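Local coordinates for spherulin-4 (Aspergillus clavatus, PDB 5C5G), which is a glycoside hydrolase with a (beta/alpha) barrel that binds N-acetyl-D-galactosamine and probably acts in galactosaminogalactan biosynthesis, as its Aspergillus fumigatus relative does, at residues 42-47 with 94-99; 74-79 with 114-119; 84-89 with 127-132; 118-123 with 153-158; 148-153 with 167-172. All blocks are in the same frame, centred on the assembly; numbering follows the deposited sequence.

Contact 1 (42-47 with 94-99); sequences INPGSG and ETYAAW
Y96 and W99, one helical turn apart on helix 86-103, meet the loop that follows strand 38-42. The methyl CD1 of I42 reaches W99 tip to tip, 3.7 Å from CH2 and near the plane of the indole, and the same methyl lies 3.8 Å from CE1 of Y96. P44 reaches the Y96 hydroxyl tip to tip through CD, and its CG stands 4.1 Å from CH2 of W99, at the indole edge. Behind this first shell the two aromatic side chains pack on each other, CD1 of Y96 lying over one indole face, 3.4 Å above the plane and toward the rim. The phenol OH comes within 3.2 Å of C of G47. Further out, the G47 amide donates to OD1 of N43 (3.0 Å, 153°), bracing the loop within itself. Carbon packing thus joins a loop after a barrel strand to an outer helix of the TIM barrel, and the buried phenol OH is satisfied by the carbonyl of Y76 on neighbouring strand 71-78.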
# COMPACT_ATOMS: atom_id res chain seq x y z
N ILE A 42 -3.42 5.87 -3.39
CA ILE A 42 -4.60 6.69 -3.63
C ILE A 42 -5.42 6.04 -4.74
O ILE A 42 -4.91 5.31 -5.61
CB ILE A 42 -4.25 8.15 -3.89
CG1 ILE A 42 -3.28 8.25 -5.03
CG2 ILE A 42 -3.63 8.82 -2.62
CD1 ILE A 42 -3.90 8.34 -6.39
N ASN A 43 -6.71 6.31 -4.69
CA ASN A 43 -7.68 5.50 -5.40
C ASN A 43 -8.94 6.32 -5.66
O ASN A 43 -9.92 6.20 -4.94
CB ASN A 43 -7.97 4.27 -4.55
CG ASN A 43 -8.92 3.32 -5.19
OD1 ASN A 43 -9.23 3.43 -6.38
ND2 ASN A 43 -9.40 2.36 -4.41
N PRO A 44 -8.92 7.14 -6.71
CA PRO A 44 -10.09 7.99 -6.96
C PRO A 44 -11.39 7.22 -7.20
O PRO A 44 -12.43 7.66 -6.73
CB PRO A 44 -9.66 8.80 -8.18
CG PRO A 44 -8.16 8.90 -8.04
CD PRO A 44 -7.75 7.55 -7.51
N GLY A 45 -11.34 6.09 -7.90
CA GLY A 45 -12.55 5.34 -8.22
C GLY A 45 -12.21 3.95 -8.73
O GLY A 45 -12.46 3.63 -9.89
N SER A 46 -11.66 3.11 -7.86
CA SER A 46 -11.13 1.80 -8.25
C SER A 46 -10.24 1.97 -9.47
O SER A 46 -10.33 1.21 -10.43
CB SER A 46 -12.26 0.81 -8.53
OG SER A 46 -13.01 0.59 -7.34
N GLY A 47 -9.35 2.95 -9.38
CA GLY A 47 -8.56 3.41 -10.51
C GLY A 47 -8.55 4.92 -10.54
O GLY A 47 -9.10 5.56 -9.65
N GLU A 94 -1.24 4.41 -17.45
CA GLU A 94 -0.86 5.57 -18.26
C GLU A 94 -1.60 6.83 -17.84
O GLU A 94 -1.08 7.93 -17.97
CB GLU A 94 -1.06 5.27 -19.74
CG GLU A 94 -0.03 4.25 -20.22
CD GLU A 94 -0.15 3.89 -21.67
OE1 GLU A 94 -1.17 4.26 -22.30
OE2 GLU A 94 0.79 3.24 -22.19
N THR A 95 -2.81 6.68 -17.36
CA THR A 95 -3.59 7.82 -16.89
C THR A 95 -2.90 8.44 -15.68
O THR A 95 -2.64 9.64 -15.64
CB THR A 95 -5.04 7.40 -16.56
OG1 THR A 95 -5.68 6.90 -17.75
CG2 THR A 95 -5.85 8.56 -16.05
N TYR A 96 -2.57 7.63 -14.68
CA TYR A 96 -1.81 8.15 -13.54
C TYR A 96 -0.50 8.77 -13.99
O TYR A 96 -0.10 9.85 -13.51
CB TYR A 96 -1.48 7.05 -12.54
CG TYR A 96 -2.61 6.55 -11.66
CD1 TYR A 96 -3.22 7.36 -10.72
CD2 TYR A 96 -3.05 5.24 -11.77
CE1 TYR A 96 -4.22 6.89 -9.91
CE2 TYR A 96 -4.05 4.75 -10.98
CZ TYR A 96 -4.64 5.58 -10.03
OH TYR A 96 -5.64 5.15 -9.21
N ALA A 97 0.21 8.10 -14.89
CA ALA A 97 1.51 8.58 -15.31
C ALA A 97 1.43 9.96 -15.96
O ALA A 97 2.36 10.74 -15.83
CB ALA A 97 2.15 7.61 -16.27
N ALA A 98 0.34 10.22 -16.67
CA ALA A 98 0.18 11.48 -17.39
C ALA A 98 -0.33 12.59 -16.51
O ALA A 98 -0.38 13.73 -16.97
CB ALA A 98 -0.72 11.29 -18.61
N TRP A 99 -0.71 12.30 -15.27
CA TRP A 99 -1.23 13.34 -14.38
C TRP A 99 -0.40 14.64 -14.33
O TRP A 99 -0.96 15.72 -14.44
CB TRP A 99 -1.42 12.78 -12.96
CG TRP A 99 -2.72 12.06 -12.73
CD1 TRP A 99 -3.72 11.83 -13.62
CD2 TRP A 99 -3.16 11.51 -11.48
NE1 TRP A 99 -4.76 11.17 -13.01
CE2 TRP A 99 -4.44 10.96 -11.69
CE3 TRP A 99 -2.58 11.42 -10.21
CZ2 TRP A 99 -5.17 10.35 -10.67
CZ3 TRP A 99 -3.30 10.82 -9.20
CH2 TRP A 99 -4.58 10.30 -9.43

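Contact 2 (74-79 with 114-119); sequences LGYVAT and FFDETP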
# COMPACT_ATOMS: atom_id res chain seq x y z
N LEU A 74 1.24 5.90 -4.60
CA LEU A 74 1.00 4.90 -5.64
C LEU A 74 -0.42 5.05 -6.15
O LEU A 74 -1.35 5.29 -5.37
CB LEU A 74 1.15 3.48 -5.08
CG LEU A 74 2.45 3.13 -4.36
CD1 LEU A 74 2.38 1.69 -3.87
CD2 LEU A 74 3.66 3.29 -5.23
N GLY A 75 -0.59 4.84 -7.44
CA GLY A 75 -1.93 4.81 -8.02
C GLY A 75 -2.54 3.42 -7.97
O GLY A 75 -1.91 2.46 -8.42
N TYR A 76 -3.76 3.30 -7.47
CA TYR A 76 -4.50 2.04 -7.44
C TYR A 76 -4.95 1.63 -8.84
O TYR A 76 -5.58 2.43 -9.54
CB TYR A 76 -5.73 2.21 -6.54
CG TYR A 76 -6.64 1.01 -6.46
CD1 TYR A 76 -7.50 0.68 -7.50
CD2 TYR A 76 -6.69 0.24 -5.31
CE1 TYR A 76 -8.34 -0.40 -7.42
CE2 TYR A 76 -7.54 -0.85 -5.21
CZ TYR A 76 -8.35 -1.17 -6.28
OH TYR A 76 -9.20 -2.26 -6.21
N VAL A 77 -4.65 0.39 -9.23
CA VAL A 77 -5.13 -0.17 -10.49
C VAL A 77 -5.63 -1.58 -10.24
O VAL A 77 -4.89 -2.41 -9.69
CB VAL A 77 -4.03 -0.19 -11.57
CG1 VAL A 77 -4.54 -0.85 -12.85
CG2 VAL A 77 -3.53 1.22 -11.86
N ALA A 78 -6.86 -1.87 -10.63
CA ALA A 78 -7.41 -3.21 -10.45
C ALA A 78 -6.96 -4.16 -11.56
O ALA A 78 -6.86 -3.75 -12.72
CB ALA A 78 -8.93 -3.14 -10.44
N THR A 79 -6.73 -5.43 -11.23
CA THR A 79 -6.41 -6.43 -12.25
C THR A 79 -7.41 -7.57 -12.32
O THR A 79 -7.30 -8.41 -13.20
CB THR A 79 -5.00 -7.04 -12.08
OG1 THR A 79 -5.00 -7.97 -10.99
CG2 THR A 79 -3.96 -5.98 -11.85
N PHE A 114 -0.08 0.45 -7.48
CA PHE A 114 -0.58 -0.61 -6.60
C PHE A 114 -1.60 -1.42 -7.39
O PHE A 114 -2.66 -0.90 -7.72
CB PHE A 114 -1.24 0.04 -5.38
CG PHE A 114 -1.93 -0.91 -4.45
CD1 PHE A 114 -1.24 -1.56 -3.46
CD2 PHE A 114 -3.31 -1.12 -4.54
CE1 PHE A 114 -1.89 -2.41 -2.57
CE2 PHE A 114 -3.96 -1.96 -3.65
CZ PHE A 114 -3.26 -2.60 -2.67
N PHE A 115 -1.26 -2.66 -7.72
CA PHE A 115 -2.13 -3.55 -8.49
C PHE A 115 -2.95 -4.38 -7.54
O PHE A 115 -2.43 -5.26 -6.84
CB PHE A 115 -1.30 -4.46 -9.39
CG PHE A 115 -0.62 -3.74 -10.52
CD1 PHE A 115 -1.37 -3.26 -11.59
CD2 PHE A 115 0.75 -3.56 -10.53
CE1 PHE A 115 -0.76 -2.61 -12.65
CE2 PHE A 115 1.38 -2.91 -11.59
CZ PHE A 115 0.62 -2.43 -12.66
N ASP A 116 -4.25 -4.13 -7.50
CA ASP A 116 -5.15 -4.88 -6.63
C ASP A 116 -5.60 -6.17 -7.28
O ASP A 116 -5.65 -6.29 -8.51
CB ASP A 116 -6.34 -4.02 -6.23
CG ASP A 116 -6.99 -4.47 -4.94
OD1 ASP A 116 -6.38 -5.25 -4.16
OD2 ASP A 116 -8.13 -4.06 -4.68
N GLU A 117 -5.89 -7.14 -6.44
CA GLU A 117 -6.46 -8.42 -6.84
C GLU A 117 -5.55 -9.20 -7.75
O GLU A 117 -5.99 -9.78 -8.74
CB GLU A 117 -7.81 -8.23 -7.55
CG GLU A 117 -8.79 -7.33 -6.83
CD GLU A 117 -9.89 -6.79 -7.75
OE1 GLU A 117 -9.61 -6.42 -8.93
OE2 GLU A 117 -11.04 -6.72 -7.28
N THR A 118 -4.28 -9.26 -7.45
CA THR A 118 -3.40 -10.13 -8.22
C THR A 118 -3.66 -11.58 -7.78
O THR A 118 -4.09 -11.84 -6.66
CB THR A 118 -1.94 -9.75 -8.03
OG1 THR A 118 -1.63 -9.75 -6.63
CG2 THR A 118 -1.67 -8.37 -8.62
N PRO A 119 -3.45 -12.55 -8.67
CA PRO A 119 -3.78 -13.94 -8.35
C PRO A 119 -2.78 -14.60 -7.42
O PRO A 119 -1.62 -14.18 -7.35
CB PRO A 119 -3.79 -14.63 -9.71
CG PRO A 119 -3.11 -13.74 -10.62
CD PRO A 119 -3.08 -12.37 -10.08
O HOH W 1 -11.43 -3.45 -7.58
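Y76 and D116 join through their side chains above two parallel strands. Y76 holds CG anti to the backbone N (chi1 177°); its ring lies across the D116 side chain, and its OH donates to OD2 of D116 over only 2.6 Å. That oxygen offers its anti lone pair, at the edge of the phenol, and ring and carboxylate planes stand 69° apart. A water also donates to the Y76 OH, so the hydroxyl gives one bond and receives another. Beside it, CD2 of F114 packs 3.7 Å from CD2 of Y76, the ring planes 37° apart. The other face carries V77 and F115, side by side and pointing the same way. CD1 of F115 lies 3.8 Å from CG2 of T79, whose side chain crosses it at about a right angle. Backbone bonds set the register, among them V77 N to F114 O at 2.8 Å and T79 N to D116 O at 3.1 Å. Strands 71-78 and 112-116, linked through helix 86-103, form a beta-alpha-beta unit whose C-terminal strand ends present Y76 and D116, both N-acetyl-D-galactosamine-binding residues, as is typical of TIM-barrel glycoside hydrolases.

Contact 3 (84-89 with 127-132); sequences RNISEV and LAYLRE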
# COMPACT_ATOMS: atom_id res chain seq x y z
N ARG A 84 -8.52 -9.08 -16.00
CA ARG A 84 -8.84 -7.82 -16.62
C ARG A 84 -7.97 -7.64 -17.85
O ARG A 84 -6.76 -7.89 -17.80
CB ARG A 84 -8.63 -6.67 -15.63
CG ARG A 84 -9.11 -5.34 -16.15
CD ARG A 84 -9.12 -4.33 -15.04
NE ARG A 84 -9.59 -3.04 -15.52
CZ ARG A 84 -9.02 -1.86 -15.29
NH1 ARG A 84 -7.93 -1.76 -14.56
NH2 ARG A 84 -9.55 -0.76 -15.79
N ASN A 85 -8.59 -7.22 -18.94
CA ASN A 85 -7.87 -6.98 -20.19
C ASN A 85 -6.66 -6.09 -19.94
O ASN A 85 -6.78 -5.04 -19.33
CB ASN A 85 -8.81 -6.33 -21.20
CG ASN A 85 -8.25 -6.35 -22.61
OD1 ASN A 85 -7.10 -5.99 -22.85
ND2 ASN A 85 -9.08 -6.78 -23.55
N ILE A 86 -5.50 -6.54 -20.38
CA ILE A 86 -4.27 -5.84 -20.07
C ILE A 86 -4.24 -4.44 -20.69
O ILE A 86 -3.61 -3.53 -20.13
CB ILE A 86 -3.03 -6.70 -20.47
CG1 ILE A 86 -1.79 -6.18 -19.74
CG2 ILE A 86 -2.86 -6.75 -21.99
CD1 ILE A 86 -0.62 -7.16 -19.74
N SER A 87 -4.95 -4.24 -21.80
CA SER A 87 -5.00 -2.90 -22.38
C SER A 87 -5.75 -1.92 -21.47
O SER A 87 -5.43 -0.74 -21.44
CB SER A 87 -5.64 -2.93 -23.77
OG SER A 87 -7.00 -3.29 -23.70
N GLU A 88 -6.73 -2.42 -20.71
CA GLU A 88 -7.48 -1.58 -19.79
C GLU A 88 -6.64 -1.28 -18.56
O GLU A 88 -6.63 -0.16 -18.05
CB GLU A 88 -8.79 -2.26 -19.40
CG GLU A 88 -9.75 -2.40 -20.58
CD GLU A 88 -10.94 -3.29 -20.29
OE1 GLU A 88 -11.25 -3.50 -19.10
OE2 GLU A 88 -11.56 -3.77 -21.26
N VAL A 89 -5.89 -2.27 -18.10
CA VAL A 89 -4.96 -2.06 -17.00
C VAL A 89 -3.93 -1.00 -17.42
O VAL A 89 -3.63 -0.07 -16.67
CB VAL A 89 -4.27 -3.37 -16.60
CG1 VAL A 89 -3.24 -3.13 -15.53
CG2 VAL A 89 -5.30 -4.38 -16.11
N LEU A 127 2.17 -15.13 -14.88
CA LEU A 127 3.49 -14.57 -14.62
C LEU A 127 3.88 -13.60 -15.74
O LEU A 127 4.37 -12.51 -15.48
CB LEU A 127 4.53 -15.67 -14.47
CG LEU A 127 5.95 -15.17 -14.21
CD1 LEU A 127 6.08 -14.42 -12.89
CD2 LEU A 127 6.95 -16.31 -14.26
N ALA A 128 3.64 -13.98 -17.00
CA ALA A 128 3.97 -13.12 -18.13
C ALA A 128 3.18 -11.81 -18.10
O ALA A 128 3.70 -10.73 -18.40
CB ALA A 128 3.72 -13.86 -19.45
N TYR A 129 1.92 -11.90 -17.71
CA TYR A 129 1.05 -10.73 -17.58
C TYR A 129 1.58 -9.81 -16.51
O TYR A 129 1.71 -8.60 -16.75
CB TYR A 129 -0.36 -11.23 -17.23
CG TYR A 129 -1.48 -10.26 -16.91
CD1 TYR A 129 -1.62 -9.70 -15.64
CD2 TYR A 129 -2.49 -10.01 -17.83
CE1 TYR A 129 -2.68 -8.88 -15.33
CE2 TYR A 129 -3.56 -9.19 -17.52
CZ TYR A 129 -3.65 -8.64 -16.27
OH TYR A 129 -4.73 -7.86 -15.95
N LEU A 130 1.92 -10.34 -15.34
CA LEU A 130 2.43 -9.50 -14.27
C LEU A 130 3.78 -8.89 -14.63
O LEU A 130 4.05 -7.73 -14.32
CB LEU A 130 2.54 -10.28 -12.96
CG LEU A 130 1.20 -10.73 -12.37
CD1 LEU A 130 1.42 -11.61 -11.16
CD2 LEU A 130 0.32 -9.54 -12.00
N ARG A 131 4.63 -9.65 -15.30
CA ARG A 131 5.93 -9.12 -15.71
C ARG A 131 5.77 -7.99 -16.73
O ARG A 131 6.49 -6.98 -16.68
CB ARG A 131 6.82 -10.23 -16.28
CG ARG A 131 7.43 -11.13 -15.21
CD ARG A 131 8.04 -12.43 -15.79
NE ARG A 131 9.16 -12.25 -16.73
CZ ARG A 131 10.42 -12.04 -16.37
NH1 ARG A 131 10.73 -11.91 -15.09
NH2 ARG A 131 11.38 -11.94 -17.29
N GLU A 132 4.82 -8.15 -17.65
CA GLU A 132 4.54 -7.09 -18.60
C GLU A 132 4.08 -5.83 -17.88
O GLU A 132 4.50 -4.72 -18.21
CB GLU A 132 3.49 -7.52 -19.63
CG GLU A 132 3.18 -6.42 -20.63
CD GLU A 132 2.42 -6.87 -21.85
OE1 GLU A 132 2.25 -8.09 -22.06
OE2 GLU A 132 1.99 -5.98 -22.62
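Two neighbouring helices on the outside of the barrel meet here, the N-terminal turn of helix 86-103 and the side of helix 124-139, with Y129 reaching across to R84. The Y129 hydroxyl donates to the carbonyl O of R84 at 2.7 Å; that oxygen lies in the plane of the phenol ring, at its edge, and the donor is tilted 19° from the carbonyl plane. CG2 of V89 meets the same hydroxyl tip to tip at 3.5 Å. The I86 and Y129 side chains run past one another head to tail, CB of I86 3.9 Å from CE2 of the ring. The bond thus ties helix 124-139 to the residue before N85, the N-cap of helix 86-103. N85 OD1 accepts from S87 N at 3.0 Å, and S87 OG donates to N85 OD1 at 2.8 Å. With CG1 of I86 anti to the backbone N (chi1 -162°) and CD1 extended beyond it (chi2 163°), the methyl lies against E132, 3.7 Å from CD. The R84 guanidinium takes another course, to a salt bridge with D92 and the carbonyl of A78.

Contact 4 (118-123 with 153-158); sequences TPQQYD and PGAIPD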
# COMPACT_ATOMS: atom_id res chain seq x y z
N THR A 118 -4.28 -9.26 -7.45
CA THR A 118 -3.40 -10.13 -8.22
C THR A 118 -3.66 -11.58 -7.78
O THR A 118 -4.09 -11.84 -6.66
CB THR A 118 -1.94 -9.75 -8.03
OG1 THR A 118 -1.63 -9.75 -6.63
CG2 THR A 118 -1.67 -8.37 -8.62
N PRO A 119 -3.45 -12.55 -8.67
CA PRO A 119 -3.78 -13.94 -8.35
C PRO A 119 -2.78 -14.60 -7.42
O PRO A 119 -1.62 -14.18 -7.35
CB PRO A 119 -3.79 -14.63 -9.71
CG PRO A 119 -3.11 -13.74 -10.62
CD PRO A 119 -3.08 -12.37 -10.08
N GLN A 120 -3.25 -15.60 -6.69
CA GLN A 120 -2.39 -16.42 -5.85
C GLN A 120 -1.80 -17.58 -6.61
O GLN A 120 -0.68 -17.98 -6.34
CB GLN A 120 -3.19 -17.03 -4.71
CG GLN A 120 -3.49 -16.11 -3.56
CD GLN A 120 -4.35 -16.82 -2.54
OE1 GLN A 120 -5.57 -16.85 -2.66
NE2 GLN A 120 -3.71 -17.46 -1.56
N GLN A 121 -2.58 -18.18 -7.50
CA GLN A 121 -2.17 -19.42 -8.12
C GLN A 121 -1.12 -19.18 -9.19
O GLN A 121 -1.24 -18.27 -10.00
CB GLN A 121 -3.38 -20.15 -8.73
CG GLN A 121 -4.57 -20.27 -7.77
CD GLN A 121 -5.71 -21.12 -8.33
OE1 GLN A 121 -5.58 -21.73 -9.39
NE2 GLN A 121 -6.83 -21.16 -7.61
N TYR A 122 -0.10 -20.03 -9.22
CA TYR A 122 0.90 -19.94 -10.27
C TYR A 122 0.36 -20.41 -11.61
O TYR A 122 -0.27 -21.47 -11.71
CB TYR A 122 2.14 -20.75 -9.93
CG TYR A 122 3.12 -20.66 -11.05
CD1 TYR A 122 3.96 -19.57 -11.17
CD2 TYR A 122 3.17 -21.64 -12.04
CE1 TYR A 122 4.84 -19.47 -12.23
CE2 TYR A 122 4.03 -21.54 -13.09
CZ TYR A 122 4.87 -20.46 -13.18
OH TYR A 122 5.75 -20.36 -14.23
N ASP A 123 0.63 -19.62 -12.63
CA ASP A 123 0.41 -20.00 -14.02
C ASP A 123 1.37 -19.18 -14.85
O ASP A 123 1.55 -17.99 -14.61
CB ASP A 123 -1.04 -19.75 -14.42
CG ASP A 123 -1.31 -20.12 -15.86
OD1 ASP A 123 -1.67 -21.28 -16.12
OD2 ASP A 123 -1.14 -19.23 -16.74
N PRO A 153 -2.45 -9.58 -3.62
CA PRO A 153 -3.23 -10.80 -3.73
C PRO A 153 -4.11 -11.01 -2.52
O PRO A 153 -5.00 -11.87 -2.56
CB PRO A 153 -2.16 -11.90 -3.82
CG PRO A 153 -0.97 -11.31 -3.13
CD PRO A 153 -1.01 -9.84 -3.44
N GLY A 154 -3.88 -10.26 -1.45
CA GLY A 154 -4.70 -10.35 -0.25
C GLY A 154 -4.54 -11.66 0.51
O GLY A 154 -5.39 -11.99 1.34
N ALA A 155 -3.46 -12.38 0.23
CA ALA A 155 -3.21 -13.72 0.73
C ALA A 155 -1.87 -14.13 0.14
O ALA A 155 -1.30 -13.38 -0.66
CB ALA A 155 -4.32 -14.67 0.30
N ILE A 156 -1.34 -15.28 0.53
CA ILE A 156 -0.02 -15.64 0.08
C ILE A 156 -0.05 -16.19 -1.35
O ILE A 156 -0.71 -17.19 -1.60
CB ILE A 156 0.61 -16.69 1.01
CG1 ILE A 156 0.80 -16.11 2.42
CG2 ILE A 156 1.98 -17.12 0.46
CD1 ILE A 156 1.08 -17.17 3.47
N PRO A 157 0.65 -15.55 -2.30
CA PRO A 157 0.68 -16.08 -3.66
C PRO A 157 1.81 -17.06 -3.82
O PRO A 157 2.66 -17.13 -2.93
CB PRO A 157 0.98 -14.83 -4.48
CG PRO A 157 1.93 -14.09 -3.61
CD PRO A 157 1.45 -14.32 -2.20
N ASP A 158 1.87 -17.77 -4.94
CA ASP A 158 3.05 -18.57 -5.23
C ASP A 158 4.28 -17.65 -5.19
O ASP A 158 4.24 -16.50 -5.67
CB ASP A 158 2.90 -19.26 -6.58
CG ASP A 158 4.09 -20.14 -6.92
OD1 ASP A 158 5.11 -19.60 -7.38
OD2 ASP A 158 4.02 -21.37 -6.73
O HOH W 2 -5.48 -13.37 -4.80
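Q120 turns CG anti to its carbonyl carbon (chi1 -78°) and extends the chain beyond it (chi2 177°), which carries CD toward A155 and I156. From the amide, NE2 donates to O of I156 at 3.0 Å in a nearly straight bond, 173° at the hydrogen; the acceptor lies in the amide plane of Q120, yet the nitrogen sits well above the carbonyl plane of I156. The A155 methyl packs beside the amide, CB 3.4 Å from NE2. At its other end Q120 accepts, its carbonyl O taking the backbone N of D158 at 2.9 Å, so one residue grips the opposite loop through side chain and backbone. These are the loops that follow barrel strands 112-116 and 148-152, on the rim where sugar-binding D116 lies. Nearer the strands, P153 lies alongside T118, CD 3.3 Å from OG1, and a water donates to the carbonyl oxygens of both residues. Farther out, CB of Y122 rests 3.6 Å from CG of D158, whose carboxylate forms a salt bridge with R160; R160 also makes a cation-pi contact with Y122.

Contact 5 (148-153 with 167-172); sequences YVVHNP and STVVFE
Adjacent parallel strands of the barrel wall, 148-152 and 167-172, pair here in the buried interior and meet again through side chains at their C-terminal ends. H151 lies at the centre of the pairing: its N donates to S167 O at 3.0 Å, and its O accepts from V169 N at 2.8 Å. A weaker bond, S167 N to V149 O, extends the pairing toward the strand starts. The side chains of H151 and T168 share one face of the sheet, and a water, lying in the plane of the imidazole at its edge, joins ND1 of H151 to OG1 of T168. On the other face, V150 packs against S167, its CG1 3.5 Å from the S167 carbonyl O. P153 and T168 cross at about a right angle, and CD of P153 is tight against CG2 of T168 at 3.4 Å. N152 holds CG anti to its backbone N (chi1 -174°), and its OD1 lies 3.2 Å from CB of V169. ND2 of N152 donates to OE1 of E172 at 3.0 Å and 166°, approaching from above the carboxylate plane. OE2 of E172 is hydrogen-bonded to the Y238 hydroxyl, and ND2 of N152 also makes a weak bond to D116. N152 thus stands between D116 and E172, two N-acetyl-D-galactosamine-binding residues at the C-terminal ends of the strands, where TIM-barrel glycoside hydrolases characteristically form their active site.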
# COMPACT_ATOMS: atom_id res chain seq x y z
N TYR A 148 7.62 2.37 -8.58
CA TYR A 148 7.36 1.30 -7.62
C TYR A 148 6.20 0.44 -8.08
O TYR A 148 5.25 0.93 -8.69
CB TYR A 148 6.99 1.96 -6.30
CG TYR A 148 7.36 1.29 -5.00
CD1 TYR A 148 8.69 1.15 -4.62
CD2 TYR A 148 6.38 0.90 -4.11
CE1 TYR A 148 9.02 0.57 -3.40
CE2 TYR A 148 6.69 0.34 -2.88
CZ TYR A 148 8.01 0.17 -2.54
OH TYR A 148 8.32 -0.39 -1.32
N VAL A 149 6.27 -0.85 -7.77
CA VAL A 149 5.20 -1.80 -8.07
C VAL A 149 4.83 -2.56 -6.81
O VAL A 149 5.69 -3.20 -6.18
CB VAL A 149 5.65 -2.81 -9.13
CG1 VAL A 149 4.60 -3.91 -9.33
CG2 VAL A 149 5.91 -2.11 -10.45
N VAL A 150 3.56 -2.49 -6.44
CA VAL A 150 3.04 -3.29 -5.33
C VAL A 150 1.91 -4.16 -5.86
O VAL A 150 1.11 -3.70 -6.68
CB VAL A 150 2.56 -2.41 -4.16
CG1 VAL A 150 1.92 -3.22 -3.03
CG2 VAL A 150 3.71 -1.60 -3.60
N HIS A 151 1.86 -5.41 -5.40
CA HIS A 151 0.78 -6.32 -5.70
C HIS A 151 -0.04 -6.58 -4.46
O HIS A 151 0.53 -6.72 -3.38
CB HIS A 151 1.34 -7.67 -6.16
CG HIS A 151 1.97 -7.63 -7.50
ND1 HIS A 151 2.62 -8.72 -8.03
CD2 HIS A 151 2.04 -6.65 -8.43
CE1 HIS A 151 3.07 -8.41 -9.24
NE2 HIS A 151 2.74 -7.16 -9.50
N ASN A 152 -1.35 -6.72 -4.62
CA ASN A 152 -2.21 -7.16 -3.52
C ASN A 152 -3.03 -8.40 -3.86
O ASN A 152 -4.18 -8.31 -4.28
CB ASN A 152 -3.16 -6.07 -3.07
CG ASN A 152 -3.95 -6.50 -1.85
OD1 ASN A 152 -3.57 -7.45 -1.15
ND2 ASN A 152 -5.07 -5.85 -1.60
N PRO A 153 -2.45 -9.58 -3.62
CA PRO A 153 -3.23 -10.80 -3.73
C PRO A 153 -4.11 -11.01 -2.52
O PRO A 153 -5.00 -11.87 -2.56
CB PRO A 153 -2.16 -11.90 -3.82
CG PRO A 153 -0.97 -11.31 -3.13
CD PRO A 153 -1.01 -9.84 -3.44
N SER A 167 6.86 -4.90 -3.52
CA SER A 167 6.21 -5.44 -2.32
C SER A 167 4.92 -6.12 -2.70
O SER A 167 4.26 -5.69 -3.66
CB SER A 167 5.91 -4.34 -1.31
OG SER A 167 7.11 -3.72 -0.86
N THR A 168 4.57 -7.15 -1.94
CA THR A 168 3.33 -7.87 -2.13
C THR A 168 2.61 -7.96 -0.81
O THR A 168 3.19 -8.37 0.20
CB THR A 168 3.60 -9.30 -2.65
OG1 THR A 168 4.21 -9.24 -3.94
CG2 THR A 168 2.34 -10.09 -2.79
N VAL A 169 1.33 -7.58 -0.82
CA VAL A 169 0.46 -7.72 0.35
C VAL A 169 0.04 -9.16 0.48
O VAL A 169 -0.86 -9.63 -0.21
CB VAL A 169 -0.76 -6.80 0.24
CG1 VAL A 169 -1.55 -6.85 1.53
CG2 VAL A 169 -0.36 -5.35 -0.08
N VAL A 170 0.70 -9.88 1.37
CA VAL A 170 0.47 -11.32 1.54
C VAL A 170 -0.48 -11.64 2.67
O VAL A 170 -0.84 -12.81 2.83
CB VAL A 170 1.78 -12.11 1.73
CG1 VAL A 170 2.67 -11.99 0.49
CG2 VAL A 170 2.53 -11.69 2.99
N PHE A 171 -0.90 -10.64 3.43
CA PHE A 171 -1.89 -10.81 4.47
C PHE A 171 -2.75 -9.56 4.45
O PHE A 171 -2.23 -8.45 4.53
CB PHE A 171 -1.25 -11.00 5.86
CG PHE A 171 -2.27 -11.27 6.91
CD1 PHE A 171 -2.90 -10.23 7.56
CD2 PHE A 171 -2.67 -12.57 7.19
CE1 PHE A 171 -3.90 -10.47 8.48
CE2 PHE A 171 -3.65 -12.82 8.13
CZ PHE A 171 -4.26 -11.78 8.76
N GLU A 172 -4.07 -9.74 4.32
CA GLU A 172 -5.02 -8.64 4.33
C GLU A 172 -6.30 -9.17 4.95
O GLU A 172 -7.15 -9.71 4.25
CB GLU A 172 -5.28 -8.08 2.91
CG GLU A 172 -6.16 -6.83 2.95
CD GLU A 172 -6.95 -6.55 1.70
OE1 GLU A 172 -6.67 -7.12 0.64
OE2 GLU A 172 -7.91 -5.73 1.81
O HOH W 3 2.99 -10.78 -6.14

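Contacts 2 and 5 are strand pairings of the barrel wall, joined because strands 112-116 and 148-152 are neighbours; both combine regular backbone bonding with polar side chains at the sugar site. Contact 1, also buried, is chiefly aromatic and aliphatic, and meets contact 2 through the bond from Y96 to Y76. It shares helix 86-103 with contact 3, the surface member of the set, where a single tyrosine bond and aliphatic packing join two outer helices. Contact 4, partly buried, lies in the loops that follow strands 112-116 and 148-152, sharing T118 and P119 with contact 2 and P153 with contact 5, and uses amide and backbone bonds without regular strand pairing.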